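Local coordinates for solute-binding protein Csal_2479 (Chromohalobacter salexigens, PDB 4P1L) that binds D-glucuronate in the periplasm and probably delivers it to a TRAP permease for transport into the cytoplasm, at residues E75-S79 against G80-F84; Q309-P312 against E313-S316; L317-D320 against I321-A324. All blocks are in the same frame, centred on the assembly; numbering follows the deposited sequence.

Contact 1 (E75-S79 against G80-F84)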
ATOM      1  N   GLU A  75      13.375  -1.350  -7.680  1.00 25.44           N
ATOM      2  CA  GLU A  75      14.678  -1.114  -8.285  1.00 27.01           C
ATOM      3  C   GLU A  75      14.731  -1.554  -9.749  1.00 29.54           C
ATOM      4  O   GLU A  75      15.201  -0.815 -10.600  1.00 30.09           O
ATOM      5  CB  GLU A  75      15.752  -1.850  -7.486  1.00 35.88           C
ATOM      6  CG  GLU A  75      17.170  -1.637  -7.979  1.00 42.13           C
ATOM      7  CD  GLU A  75      18.219  -2.158  -6.981  1.00 54.14           C
ATOM      8  OE1 GLU A  75      17.926  -3.130  -6.234  1.00 55.70           O
ATOM      9  OE2 GLU A  75      19.334  -1.584  -6.934  1.00 58.30           O
ATOM     10  N   GLN A  76      14.243  -2.759 -10.030  1.00 25.69           N
ATOM     11  CA  GLN A  76      14.245  -3.295 -11.376  1.00 27.28           C
ATOM     12  C   GLN A  76      13.367  -2.466 -12.301  1.00 22.65           C
ATOM     13  O   GLN A  76      13.649  -2.369 -13.481  1.00 25.05           O
ATOM     14  CB  GLN A  76      13.728  -4.733 -11.393  1.00 32.83           C
ATOM     15  CG  GLN A  76      14.613  -5.770 -10.743  1.00 33.06           C
ATOM     16  CD  GLN A  76      13.971  -7.145 -10.813  1.00 35.18           C
ATOM     17  OE1 GLN A  76      13.840  -7.732 -11.895  1.00 43.38           O
ATOM     18  NE2 GLN A  76      13.527  -7.649  -9.667  1.00 37.48           N
ATOM     19  N   THR A  77      12.289  -1.887 -11.767  1.00 24.01           N
ATOM     20  CA  THR A  77      11.402  -1.071 -12.603  1.00 18.78           C
ATOM     21  C   THR A  77      12.018   0.299 -12.900  1.00 22.12           C
ATOM     22  O   THR A  77      11.923   0.812 -14.024  1.00 24.02           O
ATOM     23  CB  THR A  77      10.000  -0.920 -11.958  1.00 19.81           C
ATOM     24  OG1 THR A  77       9.470  -2.214 -11.670  1.00 19.86           O
ATOM     25  CG2 THR A  77       9.055  -0.219 -12.927  1.00 26.46           C
ATOM     26  N   ARG A  78      12.663   0.905 -11.909  1.00 19.97           N
ATOM     27  CA  ARG A  78      13.371   2.171 -12.153  1.00 21.64           C
ATOM     28  C   ARG A  78      14.423   2.055 -13.246  1.00 23.28           C
ATOM     29  O   ARG A  78      14.665   3.009 -13.974  1.00 28.57           O
ATOM     30  CB  ARG A  78      14.034   2.678 -10.882  1.00 20.61           C
ATOM     31  CG  ARG A  78      13.019   3.106  -9.825  1.00 22.09           C
ATOM     32  CD  ARG A  78      13.704   3.550  -8.557  1.00 23.62           C
ATOM     33  NE  ARG A  78      14.536   4.727  -8.759  1.00 31.74           N
ATOM     34  CZ  ARG A  78      15.593   5.031  -8.009  1.00 32.21           C
ATOM     35  NH1 ARG A  78      15.947   4.252  -6.994  1.00 30.24           N
ATOM     36  NH2 ARG A  78      16.292   6.118  -8.270  1.00 33.58           N
ATOM     37  N   SER A  79      15.064   0.897 -13.346  1.00 27.78           N
ATOM     38  CA  SER A  79      16.173   0.739 -14.269  1.00 33.87           C
ATOM     39  C   SER A  79      15.670   0.198 -15.607  1.00 31.50           C
ATOM     40  O   SER A  79      16.422   0.111 -16.562  1.00 34.73           O
ATOM     41  CB  SER A  79      17.256  -0.168 -13.661  1.00 36.00           C
ATOM     42  OG  SER A  79      16.852  -1.515 -13.615  1.00 35.05           O
ATOM     43  N   GLY A  80      14.391  -0.172 -15.666  1.00 25.54           N
ATOM     44  CA  GLY A  80      13.785  -0.613 -16.906  1.00 28.26           C
ATOM     45  C   GLY A  80      13.922  -2.102 -17.152  1.00 31.91           C
ATOM     46  O   GLY A  80      13.555  -2.574 -18.221  1.00 32.18           O
ATOM     47  N   ALA A  81      14.455  -2.838 -16.179  1.00 27.01           N
ATOM     48  CA  ALA A  81      14.533  -4.297 -16.276  1.00 29.34           C
ATOM     49  C   ALA A  81      13.133  -4.915 -16.191  1.00 30.58           C
ATOM     50  O   ALA A  81      12.851  -5.923 -16.848  1.00 33.00           O
ATOM     51  CB  ALA A  81      15.431  -4.859 -15.194  1.00 34.29           C
ATOM     52  N   LEU A  82      12.274  -4.322 -15.360  1.00 27.32           N
ATOM     53  CA  LEU A  82      10.833  -4.593 -15.385  1.00 27.52           C
ATOM     54  C   LEU A  82      10.125  -3.407 -16.011  1.00 23.38           C
ATOM     55  O   LEU A  82      10.574  -2.264 -15.880  1.00 23.45           O
ATOM     56  CB  LEU A  82      10.276  -4.822 -13.983  1.00 25.53           C
ATOM     57  CG  LEU A  82      10.792  -6.052 -13.233  1.00 30.28           C
ATOM     58  CD1 LEU A  82      10.272  -6.011 -11.794  1.00 30.47           C
ATOM     59  CD2 LEU A  82      10.340  -7.320 -13.914  1.00 34.90           C
ATOM     60  N   ASP A  83       9.015  -3.672 -16.690  1.00 19.45           N
ATOM     61  CA  ASP A  83       8.336  -2.628 -17.456  1.00 19.37           C
ATOM     62  C   ASP A  83       7.202  -1.918 -16.727  1.00 18.52           C
ATOM     63  O   ASP A  83       7.015  -0.705 -16.883  1.00 19.73           O
ATOM     64  CB  ASP A  83       7.803  -3.214 -18.762  1.00 22.67           C
ATOM     65  CG  ASP A  83       8.899  -3.796 -19.621  1.00 23.81           C
ATOM     66  OD1 ASP A  83       9.687  -3.002 -20.191  1.00 23.37           O
ATOM     67  OD2 ASP A  83       8.936  -5.040 -19.748  1.00 23.97           O
ATOM     68  N   PHE A  84       6.427  -2.659 -15.945  1.00 17.96           N
ATOM     69  CA  PHE A  84       5.358  -2.034 -15.181  1.00 17.22           C
ATOM     70  C   PHE A  84       5.119  -2.765 -13.855  1.00 16.91           C
ATOM     71  O   PHE A  84       5.627  -3.858 -13.642  1.00 18.15           O
ATOM     72  CB  PHE A  84       4.078  -1.927 -16.028  1.00 19.23           C
ATOM     73  CG  PHE A  84       3.381  -3.254 -16.311  1.00 17.28           C
ATOM     74  CD1 PHE A  84       3.860  -4.124 -17.277  1.00 20.17           C
ATOM     75  CD2 PHE A  84       2.213  -3.602 -15.635  1.00 18.21           C
ATOM     76  CE1 PHE A  84       3.217  -5.321 -17.556  1.00 23.52           C
ATOM     77  CE2 PHE A  84       1.565  -4.786 -15.913  1.00 17.90           C
ATOM     78  CZ  PHE A  84       2.069  -5.656 -16.875  1.00 17.74           C
TER
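The side-chain amide of Gln76 lies flat against Leu82, which covers one of its faces: Leu82 CD1 sits 4.0 Å from Gln76 CD, almost straight above it, and Leu82 CG is 3.7 Å from Gln76 OE1. The amide is kept from turning by its NE2, which is hydrogen-bonded to the carbonyl of Leu67. Leu82 itself has CG anti to its carbonyl carbon (chi1 -65°), and this sends the branch back under the helix end, where CD1 also meets Gln76 CB. On the neighbouring side Thr77 crosses Leu82 at about a right angle, its OG1 3.6 Å from Leu82 CB while bonding to the carbonyl of Ala73 one turn back. Replacing Leu82 by an alanine would probably open a gap beneath the helix end and leave one face of the Gln76 amide without its apolar cover.

The backbone closes the helix above this packing. Gly80 N reaches Thr77 O at 3.1 Å, and Ala81 N makes a weak bond of 2.9 Å to Gln76 O. Gly80 has a positive phi of 89°, at which a side chain would be jammed against Ser79 O. Leu82 N adds an extra, nearly straight bond of 3.0 Å to Gln76 O. The Gly80 and Ala81 bonds, with the positive phi of Gly80, define a Schellman motif, here closing helix 70-78 and turning the chain into strand 84-88, within a beta-alpha-beta crossover of the five-stranded sheet of this type II periplasmic binding fold.

Contact 2 (Q309-P312 against E313-S316)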
ATOM      1  N   GLN A 309      10.491  18.885  10.207  1.00 15.87           N
ATOM      2  CA  GLN A 309      11.813  19.449  10.457  1.00 13.42           C
ATOM      3  C   GLN A 309      12.882  18.915   9.475  1.00 14.47           C
ATOM      4  O   GLN A 309      13.767  19.655   9.005  1.00 15.59           O
ATOM      5  CB  GLN A 309      12.215  19.190  11.922  1.00 17.03           C
ATOM      6  CG  GLN A 309      11.356  19.955  12.941  1.00 21.15           C
ATOM      7  CD  GLN A 309      11.596  19.530  14.385  1.00 23.36           C
ATOM      8  OE1 GLN A 309      12.680  19.075  14.743  1.00 28.03           O
ATOM      9  NE2 GLN A 309      10.588  19.696  15.221  1.00 23.24           N
ATOM     10  N   GLU A 310      12.808  17.617   9.193  1.00 16.79           N
ATOM     11  CA  GLU A 310      13.732  16.971   8.271  1.00 16.11           C
ATOM     12  C   GLU A 310      13.497  17.404   6.847  1.00 16.60           C
ATOM     13  O   GLU A 310      14.432  17.459   6.043  1.00 17.20           O
ATOM     14  CB  GLU A 310      13.536  15.456   8.331  1.00 16.60           C
ATOM     15  CG  GLU A 310      14.106  14.839   9.552  1.00 20.80           C
ATOM     16  CD  GLU A 310      13.510  13.460   9.849  1.00 21.39           C
ATOM     17  OE1 GLU A 310      12.625  12.929   9.098  1.00 20.63           O
ATOM     18  OE2 GLU A 310      13.917  12.911  10.880  1.00 23.88           O
ATOM     19  N   HIS A 311      12.232  17.683   6.538  1.00 17.97           N
ATOM     20  CA  HIS A 311      11.817  17.950   5.169  1.00 19.61           C
ATOM     21  C   HIS A 311      10.943  19.201   5.073  1.00 21.77           C
ATOM     22  O   HIS A 311       9.749  19.108   4.773  1.00 17.62           O
ATOM     23  CB  HIS A 311      11.057  16.731   4.646  1.00 16.45           C
ATOM     24  CG  HIS A 311      11.901  15.494   4.577  1.00 15.55           C
ATOM     25  ND1 HIS A 311      11.721  14.421   5.422  1.00 25.25           N
ATOM     26  CD2 HIS A 311      12.949  15.179   3.783  1.00 22.22           C
ATOM     27  CE1 HIS A 311      12.616  13.492   5.140  1.00 20.46           C
ATOM     28  NE2 HIS A 311      13.370  13.924   4.148  1.00 24.17           N
ATOM     29  N   PRO A 312      11.537  20.374   5.319  1.00 21.27           N
ATOM     30  CA  PRO A 312      10.726  21.603   5.308  1.00 20.87           C
ATOM     31  C   PRO A 312      10.050  21.814   3.950  1.00 18.23           C
ATOM     32  O   PRO A 312       8.985  22.450   3.887  1.00 20.09           O
ATOM     33  CB  PRO A 312      11.756  22.705   5.571  1.00 18.92           C
ATOM     34  CG  PRO A 312      13.093  22.097   5.123  1.00 23.16           C
ATOM     35  CD  PRO A 312      12.970  20.649   5.533  1.00 18.03           C
ATOM     36  N   GLU A 313      10.649  21.279   2.879  1.00 20.82           N
ATOM     37  CA  GLU A 313      10.092  21.447   1.538  1.00 18.93           C
ATOM     38  C   GLU A 313       8.859  20.587   1.316  1.00 22.46           C
ATOM     39  O   GLU A 313       8.164  20.755   0.316  1.00 21.01           O
ATOM     40  CB  GLU A 313      11.136  21.161   0.428  1.00 24.44           C
ATOM     41  CG  GLU A 313      11.432  19.675   0.164  1.00 23.62           C
ATOM     42  CD  GLU A 313      12.201  19.001   1.289  1.00 28.79           C
ATOM     43  OE1 GLU A 313      12.627  19.685   2.247  1.00 28.11           O
ATOM     44  OE2 GLU A 313      12.374  17.768   1.236  1.00 29.09           O
ATOM     45  N   LEU A 314       8.591  19.675   2.251  1.00 21.19           N
ATOM     46  CA  LEU A 314       7.436  18.791   2.145  1.00 16.85           C
ATOM     47  C   LEU A 314       6.338  19.212   3.137  1.00 21.16           C
ATOM     48  O   LEU A 314       5.254  18.630   3.162  1.00 20.75           O
ATOM     49  CB  LEU A 314       7.839  17.337   2.388  1.00 14.85           C
ATOM     50  CG  LEU A 314       8.758  16.676   1.356  1.00 17.66           C
ATOM     51  CD1 LEU A 314       9.087  15.234   1.766  1.00 17.04           C
ATOM     52  CD2 LEU A 314       8.113  16.692  -0.031  1.00 18.72           C
ATOM     53  N   GLU A 315       6.599  20.252   3.922  1.00 19.85           N
ATOM     54  CA  GLU A 315       5.635  20.658   4.936  1.00 19.59           C
ATOM     55  C   GLU A 315       4.296  21.034   4.316  1.00 23.62           C
ATOM     56  O   GLU A 315       3.236  20.680   4.830  1.00 21.36           O
ATOM     57  CB  GLU A 315       6.150  21.834   5.763  1.00 23.66           C
ATOM     58  CG  GLU A 315       5.143  22.263   6.859  1.00 28.88           C
ATOM     59  CD  GLU A 315       5.786  23.061   7.968  1.00 37.58           C
ATOM     60  OE1 GLU A 315       6.944  23.511   7.780  1.00 39.55           O
ATOM     61  OE2 GLU A 315       5.146  23.217   9.037  1.00 39.90           O
ATOM     62  N   SER A 316       4.338  21.774   3.219  1.00 21.95           N
ATOM     63  CA  SER A 316       3.105  22.233   2.597  1.00 20.87           C
ATOM     64  C   SER A 316       2.313  21.094   1.942  1.00 23.21           C
ATOM     65  O   SER A 316       1.077  21.173   1.818  1.00 22.70           O
ATOM     66  CB  SER A 316       3.392  23.387   1.617  1.00 26.87           C
ATOM     67  OG  SER A 316       4.033  22.935   0.444  1.00 28.51           O
TER
HETATM   68  O   HOH W   1       6.807  23.225   2.369  1.00 21.66           O
HETATM   69  O   HOH W   2       8.444  24.322   5.760  1.00 30.05           O
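Backbone hydrogen bonds set the turn that joins His311 and Pro312 to the residues after them. Leu314 N donates to His311 O at 2.8 Å, and Glu315 N to Pro312 O at 3.2 Å, both spanning three residues.

Water extends this pattern. Pro312 O takes a bond from each of two waters as well as from Glu315 N, a threefold grip on one carbonyl oxygen. One of these waters also accepts from Ser316 N at 3.0 Å, standing where a direct four-residue helical bond would otherwise run; the other donates to Glu315 OE1 and ties that carboxylate to the turn.

Van der Waals packing involves Glu313, whose chain doubles back over the preceding residues. With CG between its backbone N and carbonyl carbon (chi1 77°) and a second bend at chi2, the carboxylate folds back over the His311-Pro312 peptide bond, its OE1 3.3 Å from His311 C and close to Pro312 CD. Its OE2 meets the edge of the His311 ring, 3.7 Å from CD2, with the two planes 74° apart. No salt bridge forms, but the nearby negative charge might favour protonation of the imidazole. Leu314 runs beside His311, pointing the same way, and its CD1 lies 3.8 Å from His311 CB. The His311 ring also meets Phe307 of the preceding helix.

With Pro312 and Glu313 as the central pair of one type I turn, and Glu313 and Leu314 of the next, the segment is a tight corner of two overlapping turns linking helix 301-310 to helix 315-323.

Contact 3 (L317-D320 against I321-A324)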
ATOM      1  N   LEU A 317       3.001  20.023   1.554  1.00 19.29           N
ATOM      2  CA  LEU A 317       2.319  18.836   1.097  1.00 20.14           C
ATOM      3  C   LEU A 317       1.565  18.172   2.264  1.00 18.66           C
ATOM      4  O   LEU A 317       0.417  17.763   2.105  1.00 17.92           O
ATOM      5  CB  LEU A 317       3.316  17.865   0.462  1.00 20.67           C
ATOM      6  CG  LEU A 317       2.769  16.588  -0.160  1.00 16.72           C
ATOM      7  CD1 LEU A 317       1.616  16.868  -1.127  1.00 24.05           C
ATOM      8  CD2 LEU A 317       3.919  15.833  -0.864  1.00 18.66           C
ATOM      9  N   VAL A 318       2.204  18.089   3.429  1.00 18.05           N
ATOM     10  CA  VAL A 318       1.533  17.565   4.619  1.00 14.25           C
ATOM     11  C   VAL A 318       0.280  18.393   4.964  1.00 16.16           C
ATOM     12  O   VAL A 318      -0.810  17.846   5.154  1.00 17.41           O
ATOM     13  CB  VAL A 318       2.476  17.533   5.831  1.00 14.80           C
ATOM     14  CG1 VAL A 318       1.730  17.036   7.067  1.00 16.96           C
ATOM     15  CG2 VAL A 318       3.718  16.648   5.549  1.00 16.75           C
ATOM     16  N   THR A 319       0.435  19.718   5.026  1.00 18.92           N
ATOM     17  CA  THR A 319      -0.677  20.580   5.415  1.00 16.14           C
ATOM     18  C   THR A 319      -1.747  20.661   4.331  1.00 16.47           C
ATOM     19  O   THR A 319      -2.937  20.758   4.656  1.00 20.30           O
ATOM     20  CB  THR A 319      -0.205  21.995   5.850  1.00 22.32           C
ATOM     21  OG1 THR A 319       0.436  22.643   4.763  1.00 28.26           O
ATOM     22  CG2 THR A 319       0.773  21.908   6.980  1.00 24.55           C
ATOM     23  N   ASP A 320      -1.360  20.553   3.053  1.00 18.51           N
ATOM     24  CA  ASP A 320      -2.361  20.584   1.991  1.00 19.43           C
ATOM     25  C   ASP A 320      -3.263  19.337   2.079  1.00 17.02           C
ATOM     26  O   ASP A 320      -4.480  19.424   1.906  1.00 16.38           O
ATOM     27  CB  ASP A 320      -1.735  20.692   0.601  1.00 19.66           C
ATOM     28  CG  ASP A 320      -1.174  22.100   0.292  1.00 21.67           C
ATOM     29  OD1 ASP A 320      -1.472  23.067   1.028  1.00 22.78           O
ATOM     30  OD2 ASP A 320      -0.428  22.224  -0.707  1.00 21.57           O
ATOM     31  N   ILE A 321      -2.670  18.177   2.364  1.00 16.37           N
ATOM     32  CA  ILE A 321      -3.449  16.963   2.493  1.00 16.19           C
ATOM     33  C   ILE A 321      -4.379  17.061   3.709  1.00 14.89           C
ATOM     34  O   ILE A 321      -5.555  16.691   3.642  1.00 18.38           O
ATOM     35  CB  ILE A 321      -2.538  15.729   2.584  1.00 15.57           C
ATOM     36  CG1 ILE A 321      -1.895  15.468   1.212  1.00 19.96           C
ATOM     37  CG2 ILE A 321      -3.341  14.504   3.060  1.00 15.03           C
ATOM     38  CD1 ILE A 321      -0.682  14.521   1.263  1.00 19.75           C
ATOM     39  N   GLN A 322      -3.858  17.547   4.830  1.00 15.75           N
ATOM     40  CA  GLN A 322      -4.671  17.691   6.022  1.00 16.66           C
ATOM     41  C   GLN A 322      -5.814  18.681   5.769  1.00 20.65           C
ATOM     42  O   GLN A 322      -6.961  18.421   6.124  1.00 19.56           O
ATOM     43  CB  GLN A 322      -3.846  18.183   7.193  1.00 16.47           C
ATOM     44  CG  GLN A 322      -2.732  17.230   7.638  1.00 21.60           C
ATOM     45  CD  GLN A 322      -1.848  17.864   8.700  1.00 22.07           C
ATOM     46  OE1 GLN A 322      -1.485  19.045   8.608  1.00 22.08           O
ATOM     47  NE2 GLN A 322      -1.513  17.090   9.720  1.00 22.59           N
ATOM     48  N   ASP A 323      -5.491  19.805   5.150  1.00 21.99           N
ATOM     49  CA  ASP A 323      -6.470  20.854   4.932  1.00 21.16           C
ATOM     50  C   ASP A 323      -7.557  20.400   3.960  1.00 21.71           C
ATOM     51  O   ASP A 323      -8.699  20.846   4.059  1.00 21.30           O
ATOM     52  CB  ASP A 323      -5.797  22.133   4.425  1.00 20.49           C
ATOM     53  CG  ASP A 323      -4.949  22.823   5.503  1.00 23.62           C
ATOM     54  OD1 ASP A 323      -4.970  22.387   6.667  1.00 23.97           O
ATOM     55  OD2 ASP A 323      -4.264  23.809   5.171  1.00 27.93           O
ATOM     56  N   ALA A 324      -7.231  19.466   3.069  1.00 19.23           N
ATOM     57  CA  ALA A 324      -8.182  19.056   2.040  1.00 21.71           C
ATOM     58  C   ALA A 324      -9.260  18.137   2.615  1.00 20.85           C
ATOM     59  O   ALA A 324     -10.156  17.695   1.889  1.00 23.29           O
ATOM     60  CB  ALA A 324      -7.464  18.351   0.879  1.00 20.09           C
TER
HETATM   61  O   HOH W   3      -1.625  23.784   3.595  1.00 30.07           O
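Leu317 and Ile321 meet through their terminal methyls, CD1 to CD1 at 4.1 Å, the two branches crossing at a slant. Behind them Ile321 CG1 rests 3.4 Å from Leu317 O, the oxygen that also accepts the Ile321 N-H. One position along, Gln322 lies beside Val318 and points the same way: its CG, anti to the carbonyl carbon (chi1 -63°), passes 3.2 Å from Val318 O, and the amide carbon CD is 4.0 Å from Val318 CG1. Thr319 and Asp323 share a water instead. Thr319 OG1 donates to it at 2.6 Å, and it donates in turn to Asp320 OD1 at 2.7 Å and to Asp323 OD2 at 3.1 Å. Bridging the two like-charged carboxylates in this way is likely to ease their mutual repulsion.

All of this rides on regular alpha-helical bonds from Ile321, Gln322 and Asp323 to the carbonyls four residues earlier; Ala324 N to Asp320 O is the more bent bond at the helix end. The helix is amphipathic, one side buried and the other bearing the acids and the water.

Further out, Leu317 packs on Ile122 and Phe126 of helix 121-132, while Ile321 touches Ile122, Ile117 of helix 111-118 and the loop residues Val101, Ile107 and Phe108. The second oxygen of Asp320, OD2, forms a salt bridge with Arg125, fixing the rotation of the carboxylate that the water grips, and Arg116 bonds to the carbonyl of Ala324.

How the contacts relate
Followed from the N terminus, the chain meets the three contacts in series, none nested in or crossing another. Contact 1 comes first, ending helix 70-78 and leading into strand 84-88, on the helix whose first residue, Gln70, binds glucuronate. More than two hundred residues later contact 2 turns the corner between helices 301-310 and 315-323, and contact 3 follows directly along the latter helix, their centres about 12 Å apart. Contact 3 ties the C-terminal helix to helices 111-118 and 121-132. Contact 1 stands apart, its nearest atoms about 15 Å from those of contact 2 and about 17 Å from those of contact 3.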